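Local coordinates for pilotin OutS (Dickeya dadantii, PDB 3UTK), which interacts with the secretin OutD as the pilotin lipoprotein of a type II secretion system and is required for pectate lyases and cellulases to cross the outer membrane, at residues K55-R58 / V59-R63; W85-G88 / R89-S92; A112-C115 / S116-R120. All coordinates share one frame; numbering follows the deposited sequence.

Interaction 1 of 3, residues K55-R58 / V59-R63; sequences KYLR and VQCER
The last turns of helix 40-60 keep regular i to i+4 bonds, from Val59 N to Lys55 O (2.9 Å) and from Gln60 N to Tyr56 O, and then the spacing widens. This is a helix C-terminus in a fold of nested, perpendicular alpha-helical hairpins. Cys61 N is shared weakly between Leu57 O, four residues back, and Tyr56 O, five back. Glu62 then takes the left-handed helical conformation, and Arg63 N reaches back six residues to Leu57 O (3.0 Å). Leu57 O is thus gripped by one good bond and one weak one. The Tyr56 ring takes two side-chain contacts. Its CG lies anti to the backbone N (chi1 -172°), which leaves one ring face under Gln60. Gln60 CG stands 3.8 Å from the Tyr56 ring centroid, close to the ring normal, in a CH-pi contact. The Gln60 amide plane is turned 47° from the ring. Cys61 SG meets the same ring obliquely, 3.6 Å from Tyr56 CE1, a sulfur-aromatic contact. This sulfur is disulfide-bonded to Cys115, which ties the helix end to helix 111-121. Lys55 and Val59 lie side by side. Lys55 NZ pairs with Glu98 and Asp69, and the Arg58 guanidinium turns to Asp69 and Pro67 O. Arg63 folds back with CG 3.9 Å from Leu57 CB, and its charged end reaches Asn119 and Asp65. Leu57 CD2 touches the disulfide sulfur Cys61 SG at 3.8 Å.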
ATOM      1  N   LYS A  55       5.047  -0.365   1.901  1.00 15.16           N
ATOM      2  CA  LYS A  55       5.933  -0.676   3.026  1.00 14.15           C
ATOM      3  C   LYS A  55       7.023  -1.657   2.575  1.00 17.24           C
ATOM      4  O   LYS A  55       8.173  -1.554   2.991  1.00 19.44           O
ATOM      5  CB  LYS A  55       5.149  -1.239   4.220  1.00 17.85           C
ATOM      6  CG  LYS A  55       6.021  -1.548   5.437  1.00 20.60           C
ATOM      7  CD  LYS A  55       5.209  -1.963   6.657  1.00 23.98           C
ATOM      8  CE  LYS A  55       6.116  -2.152   7.868  1.00 27.98           C
ATOM      9  NZ  LYS A  55       5.347  -2.218   9.142  1.00 31.64           N
ATOM     10  N   TYR A  56       6.653  -2.617   1.736  1.00 16.11           N
ATOM     11  CA  TYR A  56       7.631  -3.557   1.190  1.00 15.84           C
ATOM     12  C   TYR A  56       8.749  -2.810   0.447  1.00 15.73           C
ATOM     13  O   TYR A  56       9.930  -3.126   0.588  1.00 17.95           O
ATOM     14  CB  TYR A  56       6.946  -4.598   0.283  1.00 15.62           C
ATOM     15  CG  TYR A  56       7.855  -5.719  -0.163  1.00 17.90           C
ATOM     16  CD1 TYR A  56       8.754  -5.541  -1.209  1.00 17.08           C
ATOM     17  CD2 TYR A  56       7.801  -6.966   0.452  1.00 18.25           C
ATOM     18  CE1 TYR A  56       9.587  -6.572  -1.615  1.00 18.84           C
ATOM     19  CE2 TYR A  56       8.631  -7.998   0.050  1.00 17.09           C
ATOM     20  CZ  TYR A  56       9.518  -7.797  -0.977  1.00 17.77           C
ATOM     21  OH  TYR A  56      10.345  -8.827  -1.366  1.00 19.46           O
ATOM     22  N   LEU A  57       8.386  -1.789  -0.317  1.00 16.57           N
ATOM     23  CA  LEU A  57       9.399  -1.037  -1.040  1.00 15.08           C
ATOM     24  C   LEU A  57      10.305  -0.302  -0.055  1.00 15.45           C
ATOM     25  O   LEU A  57      11.523  -0.326  -0.191  1.00 16.73           O
ATOM     26  CB  LEU A  57       8.775  -0.041  -2.021  1.00 15.42           C
ATOM     27  CG  LEU A  57       8.186  -0.597  -3.323  1.00 16.42           C
ATOM     28  CD1 LEU A  57       7.458   0.493  -4.130  1.00 20.18           C
ATOM     29  CD2 LEU A  57       9.271  -1.245  -4.192  1.00 18.60           C
ATOM     30  N   ARG A  58       9.709   0.349   0.937  1.00 14.98           N
ATOM     31  CA  ARG A  58      10.512   1.125   1.878  1.00 13.48           C
ATOM     32  C   ARG A  58      11.462   0.225   2.665  1.00 18.78           C
ATOM     33  O   ARG A  58      12.647   0.527   2.800  1.00 20.67           O
ATOM     34  CB  ARG A  58       9.628   1.926   2.849  1.00 14.73           C
ATOM     35  CG  ARG A  58      10.410   2.934   3.705  1.00 17.92           C
ATOM     36  CD  ARG A  58       9.530   3.559   4.780  1.00 19.72           C
ATOM     37  NE  ARG A  58       9.237   2.607   5.842  1.00 21.71           N
ATOM     38  CZ  ARG A  58       8.017   2.291   6.263  1.00 22.61           C
ATOM     39  NH1 ARG A  58       6.951   2.860   5.714  1.00 23.41           N
ATOM     40  NH2 ARG A  58       7.866   1.398   7.236  1.00 21.81           N
ATOM     41  N   VAL A  59      10.940  -0.877   3.195  1.00 20.40           N
ATOM     42  CA  VAL A  59      11.707  -1.699   4.122  1.00 22.69           C
ATOM     43  C   VAL A  59      12.607  -2.722   3.423  1.00 24.50           C
ATOM     44  O   VAL A  59      13.780  -2.872   3.783  1.00 30.56           O
ATOM     45  CB  VAL A  59      10.789  -2.405   5.146  1.00 23.01           C
ATOM     46  CG1 VAL A  59      11.603  -3.322   6.059  1.00 26.51           C
ATOM     47  CG2 VAL A  59      10.012  -1.369   5.957  1.00 24.24           C
ATOM     48  N   GLN A  60      12.063  -3.425   2.432  1.00 19.49           N
ATOM     49  CA  GLN A  60      12.799  -4.508   1.778  1.00 16.11           C
ATOM     50  C   GLN A  60      13.619  -4.008   0.597  1.00 16.15           C
ATOM     51  O   GLN A  60      14.653  -4.586   0.248  1.00 21.72           O
ATOM     52  CB  GLN A  60      11.836  -5.619   1.314  1.00 15.14           C
ATOM     53  CG  GLN A  60      10.940  -6.178   2.426  1.00 19.71           C
ATOM     54  CD  GLN A  60      11.731  -6.831   3.545  1.00 24.52           C
ATOM     55  OE1 GLN A  60      11.445  -6.628   4.725  1.00 30.19           O
ATOM     56  NE2 GLN A  60      12.718  -7.632   3.179  1.00 22.33           N
ATOM     57  N   CYS A  61      13.164  -2.930  -0.026  1.00 16.10           N
ATOM     58  CA  CYS A  61      13.781  -2.464  -1.271  1.00 16.51           C
ATOM     59  C   CYS A  61      14.559  -1.168  -1.080  1.00 18.26           C
ATOM     60  O   CYS A  61      14.980  -0.521  -2.052  1.00 20.77           O
ATOM     61  CB  CYS A  61      12.700  -2.286  -2.343  1.00 19.27           C
ATOM     62  SG  CYS A  61      11.692  -3.791  -2.624  1.00 24.21           S
ATOM     63  N   GLU A  62      14.773  -0.820   0.181  1.00 16.39           N
ATOM     64  CA  GLU A  62      15.544   0.365   0.576  1.00 18.02           C
ATOM     65  C   GLU A  62      15.050   1.638  -0.098  1.00 18.98           C
ATOM     66  O   GLU A  62      15.845   2.535  -0.369  1.00 18.66           O
ATOM     67  CB  GLU A  62      17.032   0.189   0.248  1.00 19.30           C
ATOM     68  CG  GLU A  62      17.621  -1.125   0.697  1.00 26.68           C
ATOM     69  CD  GLU A  62      17.598  -1.274   2.191  1.00 36.81           C
ATOM     70  OE1 GLU A  62      17.361  -0.258   2.877  1.00 39.75           O
ATOM     71  OE2 GLU A  62      17.813  -2.402   2.679  1.00 40.66           O
ATOM     72  N   ARG A  63      13.754   1.702  -0.391  1.00 15.96           N
ATOM     73  CA  ARG A  63      13.158   2.930  -0.922  1.00 17.68           C
ATOM     74  C   ARG A  63      12.969   3.927   0.219  1.00 20.55           C
ATOM     75  O   ARG A  63      11.852   4.176   0.694  1.00 20.87           O
ATOM     76  CB  ARG A  63      11.834   2.645  -1.647  1.00 17.28           C
ATOM     77  CG  ARG A  63      11.974   1.948  -2.996  1.00 18.66           C
ATOM     78  CD  ARG A  63      12.603   2.857  -4.077  1.00 18.50           C
ATOM     79  NE  ARG A  63      11.899   4.131  -4.286  1.00 19.82           N
ATOM     80  CZ  ARG A  63      10.965   4.343  -5.211  1.00 18.35           C
ATOM     81  NH1 ARG A  63      10.576   3.360  -6.014  1.00 18.20           N
ATOM     82  NH2 ARG A  63      10.397   5.542  -5.325  1.00 20.83           N
TER

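Interaction 2 of 3, residues W85-G88 / R89-S92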
ATOM      1  N   TRP A  85     -15.181   6.823  -2.683  1.00 37.33           N
ATOM      2  CA  TRP A  85     -15.494   5.705  -1.802  1.00 37.95           C
ATOM      3  C   TRP A  85     -15.828   6.159  -0.383  1.00 38.04           C
ATOM      4  O   TRP A  85     -15.410   7.233   0.052  1.00 37.02           O
ATOM      5  CB  TRP A  85     -14.327   4.719  -1.774  1.00 37.93           C
ATOM      6  CG  TRP A  85     -14.124   3.986  -3.070  1.00 40.59           C
ATOM      7  CD1 TRP A  85     -14.937   4.011  -4.168  1.00 41.44           C
ATOM      8  CD2 TRP A  85     -13.038   3.112  -3.397  1.00 41.03           C
ATOM      9  NE1 TRP A  85     -14.424   3.206  -5.157  1.00 41.80           N
ATOM     10  CE2 TRP A  85     -13.255   2.643  -4.709  1.00 41.36           C
ATOM     11  CE3 TRP A  85     -11.899   2.679  -2.710  1.00 41.42           C
ATOM     12  CZ2 TRP A  85     -12.382   1.761  -5.345  1.00 40.45           C
ATOM     13  CZ3 TRP A  85     -11.031   1.806  -3.342  1.00 41.95           C
ATOM     14  CH2 TRP A  85     -11.277   1.357  -4.647  1.00 41.45           C
ATOM     15  N   ASP A  86     -16.584   5.331   0.334  1.00 38.17           N
ATOM     16  CA  ASP A  86     -16.943   5.611   1.721  1.00 40.42           C
ATOM     17  C   ASP A  86     -15.829   5.188   2.677  1.00 40.35           C
ATOM     18  O   ASP A  86     -15.632   3.999   2.931  1.00 40.75           O
ATOM     19  CB  ASP A  86     -18.256   4.913   2.088  1.00 45.21           C
ATOM     20  CG  ASP A  86     -18.725   5.256   3.487  1.00 49.19           C
ATOM     21  OD1 ASP A  86     -18.139   6.173   4.099  1.00 50.37           O
ATOM     22  OD2 ASP A  86     -19.688   4.618   3.972  1.00 51.21           O
ATOM     23  N   THR A  87     -15.110   6.171   3.209  1.00 38.70           N
ATOM     24  CA  THR A  87     -13.958   5.908   4.062  1.00 42.07           C
ATOM     25  C   THR A  87     -14.377   5.733   5.519  1.00 45.53           C
ATOM     26  O   THR A  87     -13.543   5.695   6.426  1.00 45.72           O
ATOM     27  CB  THR A  87     -12.890   7.011   3.924  1.00 44.17           C
ATOM     28  OG1 THR A  87     -12.556   7.175   2.541  1.00 44.67           O
ATOM     29  CG2 THR A  87     -11.627   6.635   4.685  1.00 46.02           C
ATOM     30  N   GLY A  88     -15.682   5.631   5.734  1.00 46.56           N
ATOM     31  CA  GLY A  88     -16.204   5.324   7.049  1.00 50.54           C
ATOM     32  C   GLY A  88     -16.145   3.834   7.315  1.00 55.08           C
ATOM     33  O   GLY A  88     -16.007   3.412   8.462  1.00 56.95           O
ATOM     34  N   ARG A  89     -16.235   3.038   6.250  1.00 56.23           N
ATOM     35  CA  ARG A  89     -16.315   1.583   6.371  1.00 57.57           C
ATOM     36  C   ARG A  89     -14.943   0.920   6.367  1.00 55.34           C
ATOM     37  O   ARG A  89     -14.839  -0.292   6.191  1.00 53.82           O
ATOM     38  CB  ARG A  89     -17.174   0.988   5.244  1.00 60.41           C
ATOM     39  CG  ARG A  89     -18.656   1.366   5.306  1.00 62.37           C
ATOM     40  CD  ARG A  89     -19.480   0.583   4.283  1.00 63.43           C
ATOM     41  NE  ARG A  89     -19.467  -0.855   4.552  1.00 64.18           N
ATOM     42  CZ  ARG A  89     -20.007  -1.774   3.756  1.00 64.17           C
ATOM     43  NH1 ARG A  89     -20.605  -1.415   2.629  1.00 64.13           N
ATOM     44  NH2 ARG A  89     -19.943  -3.058   4.087  1.00 63.76           N
ATOM     45  N   TYR A  90     -13.900   1.715   6.585  1.00 54.40           N
ATOM     46  CA  TYR A  90     -12.526   1.258   6.393  1.00 50.40           C
ATOM     47  C   TYR A  90     -11.819   0.762   7.657  1.00 50.83           C
ATOM     48  O   TYR A  90     -10.625   0.474   7.620  1.00 52.93           O
ATOM     49  CB  TYR A  90     -11.692   2.356   5.724  1.00 44.52           C
ATOM     50  CG  TYR A  90     -11.968   2.511   4.251  1.00 43.63           C
ATOM     51  CD1 TYR A  90     -12.922   1.725   3.615  1.00 45.67           C
ATOM     52  CD2 TYR A  90     -11.261   3.431   3.487  1.00 37.68           C
ATOM     53  CE1 TYR A  90     -13.176   1.868   2.261  1.00 45.51           C
ATOM     54  CE2 TYR A  90     -11.506   3.573   2.138  1.00 39.80           C
ATOM     55  CZ  TYR A  90     -12.460   2.789   1.529  1.00 44.08           C
ATOM     56  OH  TYR A  90     -12.702   2.935   0.183  1.00 49.59           O
ATOM     57  N   GLN A  91     -12.561   0.643   8.756  1.00 54.04           N
ATOM     58  CA  GLN A  91     -11.993   0.276  10.060  1.00 53.15           C
ATOM     59  C   GLN A  91     -10.834  -0.732  10.016  1.00 56.03           C
ATOM     60  O   GLN A  91      -9.839  -0.594  10.745  1.00 51.07           O
ATOM     61  CB  GLN A  91     -13.099  -0.231  10.996  1.00 57.47           C
ATOM     62  CG  GLN A  91     -14.037   0.860  11.492  1.00 59.95           C
ATOM     63  CD  GLN A  91     -15.232   1.076  10.580  1.00 64.76           C
ATOM     64  OE1 GLN A  91     -15.401   0.381   9.578  1.00 66.66           O
ATOM     65  NE2 GLN A  91     -16.076   2.036  10.933  1.00 67.98           N
ATOM     66  N   SER A  92     -10.958  -1.734   9.153  1.00 59.11           N
ATOM     67  CA  SER A  92      -9.990  -2.820   9.100  1.00 55.60           C
ATOM     68  C   SER A  92      -8.849  -2.575   8.111  1.00 51.45           C
ATOM     69  O   SER A  92      -8.378  -3.520   7.474  1.00 55.08           O
ATOM     70  CB  SER A  92     -10.697  -4.126   8.735  1.00 59.17           C
ATOM     71  OG  SER A  92     -11.323  -4.019   7.467  1.00 60.16           O
TER
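One face of the Tyr90 ring is covered by the backbone just before it in the chain. Asp86 O sits 3.3 Å above the ring plane and Thr87 CA 3.7 Å above it, both offset toward the rim. The Thr87 CA contact is a CH-pi interaction over that face. Thr87 CG2 stands above the plane on the same side, outward from the rim and 3.4 Å from Tyr90 CD2; the two side chains cross at a slant. The indole of Trp85 crosses Tyr90 at about a right angle, and Tyr90 OH meets it at the edge, near the indole plane. That approach is tight: Tyr90 OH is 3.0 Å from Trp85 CE3 and 3.1 Å from Trp85 CB. The same hydroxyl is hydrogen-bonded to Gln43 of helix 40-60. Tyr90 also packs on Leu47 of that helix and on Ala80 of helix 69-82.

The backbone between the two aromatics is a type I beta turn from Asp86 to Arg89, set in the loop that joins helix 69-82 to helix 94-106. An Asx turn is built into it. Asp86 CG lies anti to the backbone N (chi1 -176°), and OD1 takes the amide of Gly88 at 3.0 Å. The amide comes from above the carboxylate plane, 59° out of it. The other carboxylate oxygen faces the aliphatic part of Arg89: Asp86 OD2 lies 3.7 Å from Arg89 CG. The opposite charges stay apart, with Asp86 OD2 5.5 Å from Arg89 NE.

Interaction 3 of 3, residues A112-C115 / S116-R120; sequences ATQC and SSFNR
Gln114 and Phe118, one turn apart on helix 111-121, lay an amide over a ring. This is an i to i+4 side-chain pair on a regular alpha-helix. The two side chains cross at a slant, and the amide plane is tilted 26° from the ring. NE2 comes closest: Gln114 NE2 stands 3.2 Å above the plane of the Phe118 ring, over its centre. The bend at chi2 (69°) folds the Gln114 chain back over the ring, and Gln114 CG also reaches Phe118 CE2 at 3.6 Å. The same two residues are joined by an almost straight backbone bond from Phe118 N to Gln114 O (2.9 Å, 174°). Phe118 packs further on Ala53 and Leu57 of helix 40-60 and on Leu104 of helix 94-106. The next pair round the helix is Cys115 and Asn119, and both face the chain around the end of helix 40-60, where Cys115 has its disulfide partner and Asn119 OD1 meets Arg63. The Asn119 side chain leans back over the preceding turn, and its CB lies 3.2 Å from Cys115 O.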
ATOM      1  N   ALA A 112      14.581  -9.635  -4.820  1.00 14.97           N
ATOM      2  CA  ALA A 112      14.976  -8.877  -6.006  1.00 16.75           C
ATOM      3  C   ALA A 112      13.864  -8.827  -7.038  1.00 16.73           C
ATOM      4  O   ALA A 112      13.655  -7.799  -7.683  1.00 19.36           O
ATOM      5  CB  ALA A 112      16.249  -9.460  -6.623  1.00 20.83           C
ATOM      6  N   THR A 113      13.172  -9.950  -7.206  1.00 14.85           N
ATOM      7  CA  THR A 113      12.048 -10.053  -8.133  1.00 16.57           C
ATOM      8  C   THR A 113      10.879  -9.160  -7.706  1.00 16.79           C
ATOM      9  O   THR A 113      10.350  -8.379  -8.501  1.00 16.49           O
ATOM     10  CB  THR A 113      11.588 -11.519  -8.226  1.00 17.32           C
ATOM     11  OG1 THR A 113      12.686 -12.322  -8.681  1.00 20.06           O
ATOM     12  CG2 THR A 113      10.420 -11.677  -9.197  1.00 17.31           C
ATOM     13  N   GLN A 114      10.470  -9.287  -6.452  1.00 17.75           N
ATOM     14  CA  GLN A 114       9.392  -8.465  -5.924  1.00 14.78           C
ATOM     15  C   GLN A 114       9.716  -6.970  -5.998  1.00 17.54           C
ATOM     16  O   GLN A 114       8.871  -6.163  -6.403  1.00 20.39           O
ATOM     17  CB  GLN A 114       9.056  -8.880  -4.485  1.00 12.70           C
ATOM     18  CG  GLN A 114       7.779  -8.234  -3.979  1.00 15.56           C
ATOM     19  CD  GLN A 114       6.573  -8.776  -4.698  1.00 18.02           C
ATOM     20  OE1 GLN A 114       6.133  -9.882  -4.410  1.00 17.55           O
ATOM     21  NE2 GLN A 114       6.035  -8.007  -5.644  1.00 18.59           N
ATOM     22  N   CYS A 115      10.932  -6.593  -5.614  1.00 17.22           N
ATOM     23  CA  CYS A 115      11.324  -5.183  -5.655  1.00 16.89           C
ATOM     24  C   CYS A 115      11.298  -4.636  -7.071  1.00 16.55           C
ATOM     25  O   CYS A 115      10.827  -3.520  -7.305  1.00 16.87           O
ATOM     26  CB  CYS A 115      12.721  -4.967  -5.063  1.00 19.69           C
ATOM     27  SG  CYS A 115      12.854  -5.319  -3.288  1.00 25.63           S
ATOM     28  N   SER A 116      11.834  -5.397  -8.016  1.00 18.19           N
ATOM     29  CA  SER A 116      11.846  -4.953  -9.406  1.00 17.54           C
ATOM     30  C   SER A 116      10.408  -4.752  -9.897  1.00 18.98           C
ATOM     31  O   SER A 116      10.100  -3.778 -10.590  1.00 16.54           O
ATOM     32  CB  SER A 116      12.559  -5.982 -10.291  1.00 19.25           C
ATOM     33  OG  SER A 116      12.641  -5.515 -11.629  1.00 22.86           O
ATOM     34  N   SER A 117       9.530  -5.679  -9.529  1.00 18.30           N
ATOM     35  CA  SER A 117       8.133  -5.602  -9.947  1.00 16.19           C
ATOM     36  C   SER A 117       7.404  -4.392  -9.336  1.00 18.60           C
ATOM     37  O   SER A 117       6.743  -3.641 -10.061  1.00 16.41           O
ATOM     38  CB  SER A 117       7.386  -6.904  -9.620  1.00 17.14           C
ATOM     39  OG  SER A 117       6.064  -6.844 -10.113  1.00 19.00           O
ATOM     40  N   PHE A 118       7.507  -4.210  -8.019  1.00 16.64           N
ATOM     41  CA  PHE A 118       6.854  -3.070  -7.353  1.00 19.63           C
ATOM     42  C   PHE A 118       7.435  -1.729  -7.840  1.00 19.60           C
ATOM     43  O   PHE A 118       6.699  -0.754  -8.048  1.00 16.43           O
ATOM     44  CB  PHE A 118       6.959  -3.175  -5.826  1.00 19.96           C
ATOM     45  CG  PHE A 118       5.969  -4.134  -5.189  1.00 17.64           C
ATOM     46  CD1 PHE A 118       4.759  -4.449  -5.806  1.00 17.22           C
ATOM     47  CD2 PHE A 118       6.261  -4.721  -3.964  1.00 19.59           C
ATOM     48  CE1 PHE A 118       3.850  -5.323  -5.199  1.00 19.02           C
ATOM     49  CE2 PHE A 118       5.357  -5.593  -3.346  1.00 18.18           C
ATOM     50  CZ  PHE A 118       4.152  -5.905  -3.974  1.00 18.51           C
ATOM     51  N   ASN A 119       8.752  -1.670  -8.034  1.00 17.99           N
ATOM     52  CA  ASN A 119       9.379  -0.432  -8.511  1.00 16.53           C
ATOM     53  C   ASN A 119       8.857  -0.063  -9.897  1.00 19.12           C
ATOM     54  O   ASN A 119       8.690   1.126 -10.228  1.00 19.56           O
ATOM     55  CB  ASN A 119      10.905  -0.572  -8.544  1.00 17.46           C
ATOM     56  CG  ASN A 119      11.563  -0.220  -7.214  1.00 19.08           C
ATOM     57  OD1 ASN A 119      11.082   0.643  -6.467  1.00 19.79           O
ATOM     58  ND2 ASN A 119      12.669  -0.887  -6.915  1.00 19.31           N
ATOM     59  N   ARG A 120       8.576  -1.085 -10.697  1.00 19.04           N
ATOM     60  CA  ARG A 120       8.064  -0.876 -12.047  1.00 20.85           C
ATOM     61  C   ARG A 120       6.627  -0.366 -12.064  1.00 19.12           C
ATOM     62  O   ARG A 120       6.311   0.515 -12.853  1.00 22.42           O
ATOM     63  CB  ARG A 120       8.165  -2.158 -12.885  1.00 22.33           C
ATOM     64  CG  ARG A 120       7.734  -1.981 -14.344  1.00 26.72           C
ATOM     65  CD  ARG A 120       7.729  -3.309 -15.095  1.00 32.17           C
ATOM     66  NE  ARG A 120       6.638  -3.386 -16.064  1.00 40.81           N
ATOM     67  CZ  ARG A 120       5.679  -4.310 -16.048  1.00 42.94           C
ATOM     68  NH1 ARG A 120       5.666  -5.256 -15.110  1.00 36.71           N
ATOM     69  NH2 ARG A 120       4.731  -4.288 -16.976  1.00 48.37           N
TER

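Interactions 1 and 3 meet at one end of the fold of nested alpha-helical hairpins, with centres 10 Å apart. The disulfide makes that meeting covalent, and Leu57 packs on Phe118 beside it. Interaction 1 is partly buried and has an aliphatic CH over a tyrosine face and a sulfur obliquely beside it. Interaction 3 is a surface contact and has an amide over a phenylalanine. Interaction 2 lies on the opposite side of the chain's centre, its centre 26 Å from that of interaction 1. It is a surface loop without helical bonds, yet its buried tyrosine reaches helix 40-60, the helix that ends in interaction 1.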